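Local coordinates for centromeric protein-C, isoform A (Drosophila melanogaster, PDB 6O2K) that probably acts as an adaptor linking chromatin to other proteins at the centromere, this piece being its C-terminal cupin domain, which forms a dimer, at residues 61-69 with 134-142. Sequence-based numbering, arbitrary orientation. Where two conformers were deposited one is given.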
ATOM      1  N   LYS B  61     -15.716  -1.612  -1.740  1.00 31.13           N
ATOM      2  CA  LYS B  61     -15.659  -2.937  -1.108  1.00 40.63           C
ATOM      3  C   LYS B  61     -14.680  -3.976  -1.657  1.00 39.77           C
ATOM      4  O   LYS B  61     -14.522  -5.043  -1.053  1.00 48.60           O
ATOM      5  CB  LYS B  61     -17.008  -3.666  -1.230  1.00 36.75           C
ATOM      6  CG  LYS B  61     -18.193  -2.913  -0.617  1.00 42.35           C
ATOM      7  CD  LYS B  61     -18.388  -3.164   0.874  1.00 49.35           C
ATOM      8  CE  LYS B  61     -18.744  -1.863   1.600  1.00 51.69           C
ATOM      9  NZ  LYS B  61     -19.306  -0.817   0.687  1.00 51.19           N
ATOM     10  N   ALA B  62     -14.008  -3.706  -2.769  1.00 26.28           N
ATOM     11  CA  ALA B  62     -13.161  -4.730  -3.378  1.00 23.38           C
ATOM     12  C   ALA B  62     -12.112  -4.010  -4.210  1.00 27.79           C
ATOM     13  O   ALA B  62     -11.794  -4.403  -5.334  1.00 32.96           O
ATOM     14  CB  ALA B  62     -13.849  -5.825  -4.196  1.00 25.84           C
ATOM     15  N   MET B  63     -11.537  -2.940  -3.659  1.00 25.74           N
ATOM     16  CA  MET B  63     -10.640  -2.118  -4.446  1.00 24.36           C
ATOM     17  C   MET B  63      -9.258  -1.965  -3.844  1.00 23.02           C
ATOM     18  O   MET B  63      -8.349  -1.535  -4.559  1.00 24.83           O
ATOM     19  CB  MET B  63     -11.245  -0.722  -4.674  1.00 26.59           C
ATOM     20  CG  MET B  63     -12.575  -0.733  -5.432  1.00 28.87           C
ATOM     21  SD  MET B  63     -12.490  -1.385  -7.130  1.00 35.49           S
ATOM     22  CE  MET B  63     -11.699  -0.031  -7.953  1.00 24.64           C
ATOM     23  N   LEU B  64      -9.064  -2.307  -2.567  1.00 15.94           N
ATOM     24  CA  LEU B  64      -7.736  -2.239  -1.966  1.00 14.12           C
ATOM     25  C   LEU B  64      -7.631  -3.348  -0.927  1.00 17.61           C
ATOM     26  O   LEU B  64      -8.439  -3.389   0.004  1.00 19.70           O
ATOM     27  CB  LEU B  64      -7.502  -0.867  -1.331  1.00 15.91           C
ATOM     28  CG  LEU B  64      -6.134  -0.631  -0.710  1.00 24.67           C
ATOM     29  CD1 LEU B  64      -5.094  -0.593  -1.788  1.00 25.40           C
ATOM     30  CD2 LEU B  64      -6.134   0.685   0.075  1.00 27.03           C
ATOM     31  N   GLY B  65      -6.678  -4.259  -1.098  1.00 18.60           N
ATOM     32  CA  GLY B  65      -6.610  -5.393  -0.193  1.00 19.67           C
ATOM     33  C   GLY B  65      -5.275  -6.102  -0.274  1.00 19.15           C
ATOM     34  O   GLY B  65      -4.324  -5.609  -0.877  1.00 20.62           O
ATOM     35  N   TYR B  66      -5.219  -7.286   0.334  1.00 17.77           N
ATOM     36  CA  TYR B  66      -4.005  -8.086   0.404  1.00 19.83           C
ATOM     37  C   TYR B  66      -4.291  -9.506  -0.047  1.00 20.85           C
ATOM     38  O   TYR B  66      -5.357 -10.064   0.252  1.00 21.95           O
ATOM     39  CB  TYR B  66      -3.421  -8.128   1.833  1.00 21.38           C
ATOM     40  CG  TYR B  66      -3.068  -6.757   2.364  1.00 19.94           C
ATOM     41  CD1 TYR B  66      -1.867  -6.154   2.038  1.00 19.64           C
ATOM     42  CD2 TYR B  66      -3.958  -6.066   3.187  1.00 18.80           C
ATOM     43  CE1 TYR B  66      -1.551  -4.872   2.516  1.00 20.69           C
ATOM     44  CE2 TYR B  66      -3.655  -4.812   3.676  1.00 19.12           C
ATOM     45  CZ  TYR B  66      -2.455  -4.216   3.333  1.00 19.82           C
ATOM     46  OH  TYR B  66      -2.182  -2.955   3.819  1.00 17.30           O
ATOM     47  N   MET B  67      -3.321 -10.084  -0.754  1.00 19.80           N
ATOM     48  CA  MET B  67      -3.267 -11.508  -1.050  1.00 24.19           C
ATOM     49  C   MET B  67      -2.110 -12.121  -0.277  1.00 22.92           C
ATOM     50  O   MET B  67      -0.973 -11.643  -0.380  1.00 20.23           O
ATOM     51  CB  MET B  67      -3.071 -11.751  -2.545  1.00 18.39           C
ATOM     52  CG  MET B  67      -4.093 -11.103  -3.432  1.00 18.87           C
ATOM     53  SD  MET B  67      -3.798 -11.646  -5.133  1.00 24.27           S
ATOM     54  CE  MET B  67      -4.696 -10.401  -6.068  1.00 23.00           C
ATOM     55  N   ARG B  68      -2.406 -13.176   0.482  1.00 18.89           N
ATOM     56  CA  ARG B  68      -1.446 -13.929   1.275  1.00 23.34           C
ATOM     57  C   ARG B  68      -1.252 -15.280   0.601  1.00 24.00           C
ATOM     58  O   ARG B  68      -2.225 -16.040   0.417  1.00 25.80           O
ATOM     59  CB  ARG B  68      -1.936 -14.110   2.718  1.00 22.74           C
ATOM     60  CG  ARG B  68      -1.004 -14.933   3.591  1.00 26.76           C
ATOM     61  CD  ARG B  68      -1.752 -15.545   4.776  1.00 32.84           C
ATOM     62  NE  ARG B  68      -1.924 -14.588   5.863  1.00 36.79           N
ATOM     63  CZ  ARG B  68      -2.914 -14.630   6.747  1.00 37.57           C
ATOM     64  NH1 ARG B  68      -2.975 -13.721   7.705  1.00 32.23           N
ATOM     65  NH2 ARG B  68      -3.845 -15.574   6.676  1.00 33.92           N
ATOM     66  N   PHE B  69      -0.003 -15.560   0.224  1.00 21.71           N
ATOM     67  CA  PHE B  69       0.377 -16.759  -0.506  1.00 23.00           C
ATOM     68  C   PHE B  69       1.190 -17.667   0.396  1.00 25.61           C
ATOM     69  O   PHE B  69       2.171 -17.234   1.015  1.00 24.49           O
ATOM     70  CB  PHE B  69       1.228 -16.444  -1.740  1.00 23.55           C
ATOM     71  CG  PHE B  69       0.459 -15.911  -2.915  1.00 23.83           C
ATOM     72  CD1 PHE B  69      -0.118 -14.655  -2.866  1.00 24.74           C
ATOM     73  CD2 PHE B  69       0.356 -16.655  -4.088  1.00 25.26           C
ATOM     74  CE1 PHE B  69      -0.794 -14.137  -3.968  1.00 21.26           C
ATOM     75  CE2 PHE B  69      -0.324 -16.152  -5.198  1.00 22.67           C
ATOM     76  CZ  PHE B  69      -0.912 -14.892  -5.126  1.00 23.29           C
ATOM     77  N   VAL B 134       5.770 -17.601   3.466  1.00 28.00           N
ATOM     78  CA  VAL B 134       4.565 -16.872   3.103  1.00 25.21           C
ATOM     79  C   VAL B 134       4.963 -15.512   2.545  1.00 29.83           C
ATOM     80  O   VAL B 134       5.764 -14.788   3.149  1.00 26.68           O
ATOM     81  CB  VAL B 134       3.640 -16.722   4.318  1.00 26.33           C
ATOM     82  CG1 VAL B 134       2.523 -15.740   4.006  1.00 28.05           C
ATOM     83  CG2 VAL B 134       3.067 -18.064   4.712  1.00 32.57           C
ATOM     84  N   SER B 135       4.423 -15.172   1.378  1.00 25.84           N
ATOM     85  CA  SER B 135       4.619 -13.843   0.804  1.00 26.94           C
ATOM     86  C   SER B 135       3.278 -13.132   0.725  1.00 24.20           C
ATOM     87  O   SER B 135       2.217 -13.766   0.706  1.00 23.02           O
ATOM     88  CB  SER B 135       5.260 -13.887  -0.594  1.00 26.44           C
ATOM     89  OG  SER B 135       6.531 -14.505  -0.568  1.00 21.85           O
ATOM     90  N   VAL B 136       3.331 -11.802   0.673  1.00 18.97           N
ATOM     91  CA  VAL B 136       2.136 -10.972   0.754  1.00 19.14           C
ATOM     92  C   VAL B 136       2.234  -9.867  -0.284  1.00 22.31           C
ATOM     93  O   VAL B 136       3.259  -9.180  -0.365  1.00 19.71           O
ATOM     94  CB  VAL B 136       1.974 -10.353   2.154  1.00 21.06           C
ATOM     95  CG1 VAL B 136       0.742  -9.471   2.207  1.00 19.93           C
ATOM     96  CG2 VAL B 136       1.913 -11.439   3.218  1.00 25.78           C
ATOM     97  N   LEU B 137       1.165  -9.673  -1.058  1.00 21.99           N
ATOM     98  CA  LEU B 137       1.116  -8.523  -1.955  1.00 19.90           C
ATOM     99  C   LEU B 137      -0.151  -7.722  -1.723  1.00 17.90           C
ATOM    100  O   LEU B 137      -1.173  -8.247  -1.279  1.00 22.80           O
ATOM    101  CB  LEU B 137       1.228  -8.913  -3.441  1.00 26.41           C
ATOM    102  CG  LEU B 137       0.162  -9.734  -4.168  1.00 27.63           C
ATOM    103  CD1 LEU B 137      -1.055  -8.899  -4.518  1.00 25.33           C
ATOM    104  CD2 LEU B 137       0.768 -10.322  -5.431  1.00 29.01           C
ATOM    105  N   MET B 138      -0.053  -6.426  -1.999  1.00 14.79           N
ATOM    106  CA  MET B 138      -1.196  -5.527  -1.952  1.00 20.23           C
ATOM    107  C   MET B 138      -1.794  -5.445  -3.348  1.00 20.51           C
ATOM    108  O   MET B 138      -1.067  -5.294  -4.335  1.00 22.45           O
ATOM    109  CB  MET B 138      -0.778  -4.134  -1.466  1.00 17.51           C
ATOM    110  CG  MET B 138      -1.921  -3.114  -1.357  1.00 19.29           C
ATOM    111  SD  MET B 138      -1.318  -1.425  -0.950  1.00 22.59           S
ATOM    112  CE  MET B 138      -0.856  -1.604   0.786  1.00 21.02           C
ATOM    113  N   CYS B 139      -3.113  -5.567  -3.423  1.00 15.63           N
ATOM    114  CA  CYS B 139      -3.876  -5.510  -4.662  0.76 13.56           C
ATOM    115  C   CYS B 139      -4.654  -4.197  -4.689  1.00 18.58           C
ATOM    116  O   CYS B 139      -5.518  -3.987  -3.827  1.00 19.74           O
ATOM    117  CB  CYS B 139      -4.815  -6.716  -4.725  0.76 18.80           C
ATOM    118  SG  CYS B 139      -5.958  -6.755  -6.105  0.76 21.49           S
ATOM    119  N   ILE B 140      -4.355  -3.336  -5.660  1.00 16.97           N
ATOM    120  CA  ILE B 140      -4.951  -2.014  -5.797  1.00 17.34           C
ATOM    121  C   ILE B 140      -5.689  -1.986  -7.124  1.00 16.74           C
ATOM    122  O   ILE B 140      -5.052  -1.987  -8.178  1.00 20.11           O
ATOM    123  CB  ILE B 140      -3.892  -0.907  -5.772  1.00 18.29           C
ATOM    124  CG1 ILE B 140      -3.027  -1.020  -4.516  1.00 16.36           C
ATOM    125  CG2 ILE B 140      -4.571   0.454  -5.950  1.00 18.85           C
ATOM    126  CD1 ILE B 140      -1.771  -0.101  -4.526  1.00 18.87           C
ATOM    127  N   ARG B 141      -7.010  -1.908  -7.085  1.00 15.59           N
ATOM    128  CA  ARG B 141      -7.780  -1.883  -8.323  1.00 16.95           C
ATOM    129  C   ARG B 141      -8.280  -0.470  -8.616  1.00 19.99           C
ATOM    130  O   ARG B 141      -8.510   0.327  -7.700  1.00 21.22           O
ATOM    131  CB  ARG B 141      -8.948  -2.859  -8.245  1.00 18.78           C
ATOM    132  CG  ARG B 141      -8.525  -4.261  -7.826  1.00 16.91           C
ATOM    133  CD  ARG B 141      -9.392  -5.310  -8.502  1.00 17.72           C
ATOM    134  NE  ARG B 141     -10.763  -5.287  -8.016  1.00 19.88           N
ATOM    135  CZ  ARG B 141     -11.782  -5.912  -8.606  1.00 22.50           C
ATOM    136  NH1 ARG B 141     -13.000  -5.843  -8.080  1.00 23.47           N
ATOM    137  NH2 ARG B 141     -11.591  -6.593  -9.730  1.00 19.00           N
ATOM    138  N   SER B 142      -8.415  -0.150  -9.902  1.00 19.40           N
ATOM    139  CA  SER B 142      -8.951   1.162 -10.284  0.98 21.41           C
ATOM    140  C   SER B 142     -10.165   1.035 -11.203  1.00 30.34           C
ATOM    141  O   SER B 142     -10.498  -0.046 -11.682  1.00 31.33           O
ATOM    142  CB  SER B 142      -7.875   2.014 -10.963  1.00 23.59           C
ATOM    143  OG  SER B 142      -7.147   1.263 -11.920  0.64 18.99           O
ATOM    144  OXT SER B 142     -10.842   2.017 -11.492  1.00 31.31           O
TER
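Arg141 closes on the loop leading into strand 64-69, its backbone N bonding to Met63 O at 2.9 Å. From CB outward, Arg141 first meets Met63, CB lying 4.0 Å from Met63 CE. With CG anti to the carbonyl carbon (chi1 -52°), the chain bends at chi2 and chi3 and runs past Ala62 O, bringing NE within bonding distance. Arg141 NE donates to Ala62 O at 3.0 Å, almost head-on to the carbonyl and in the guanidinium plane. At the tip, Arg141 NH1 adds a weak bond to the same oxygen and lies 4.0 Å from Ala62 CB. A leucine here would probably leave Ala62 O without these two donors and the loop before the strand freer to move.

Beyond this end the strands pair antiparallel, with reciprocal bonds joining Gly65 to Cys139, Met67 to Leu137 and Phe69 to Ser135. On one face the extended Met67 lies alongside Leu137, Met67 SD 3.9 Å from Leu137 CD1; Phe94 and Ile127 of the second cupin sheet pack onto Leu137. On the other, Leu64 CD1 presses tightly on Ile140 CG1 (3.4 Å). The paired backbone bonds thus satisfy one another, while Leu137 faces the second sheet and Ile140 meets Ile140 of the second subunit.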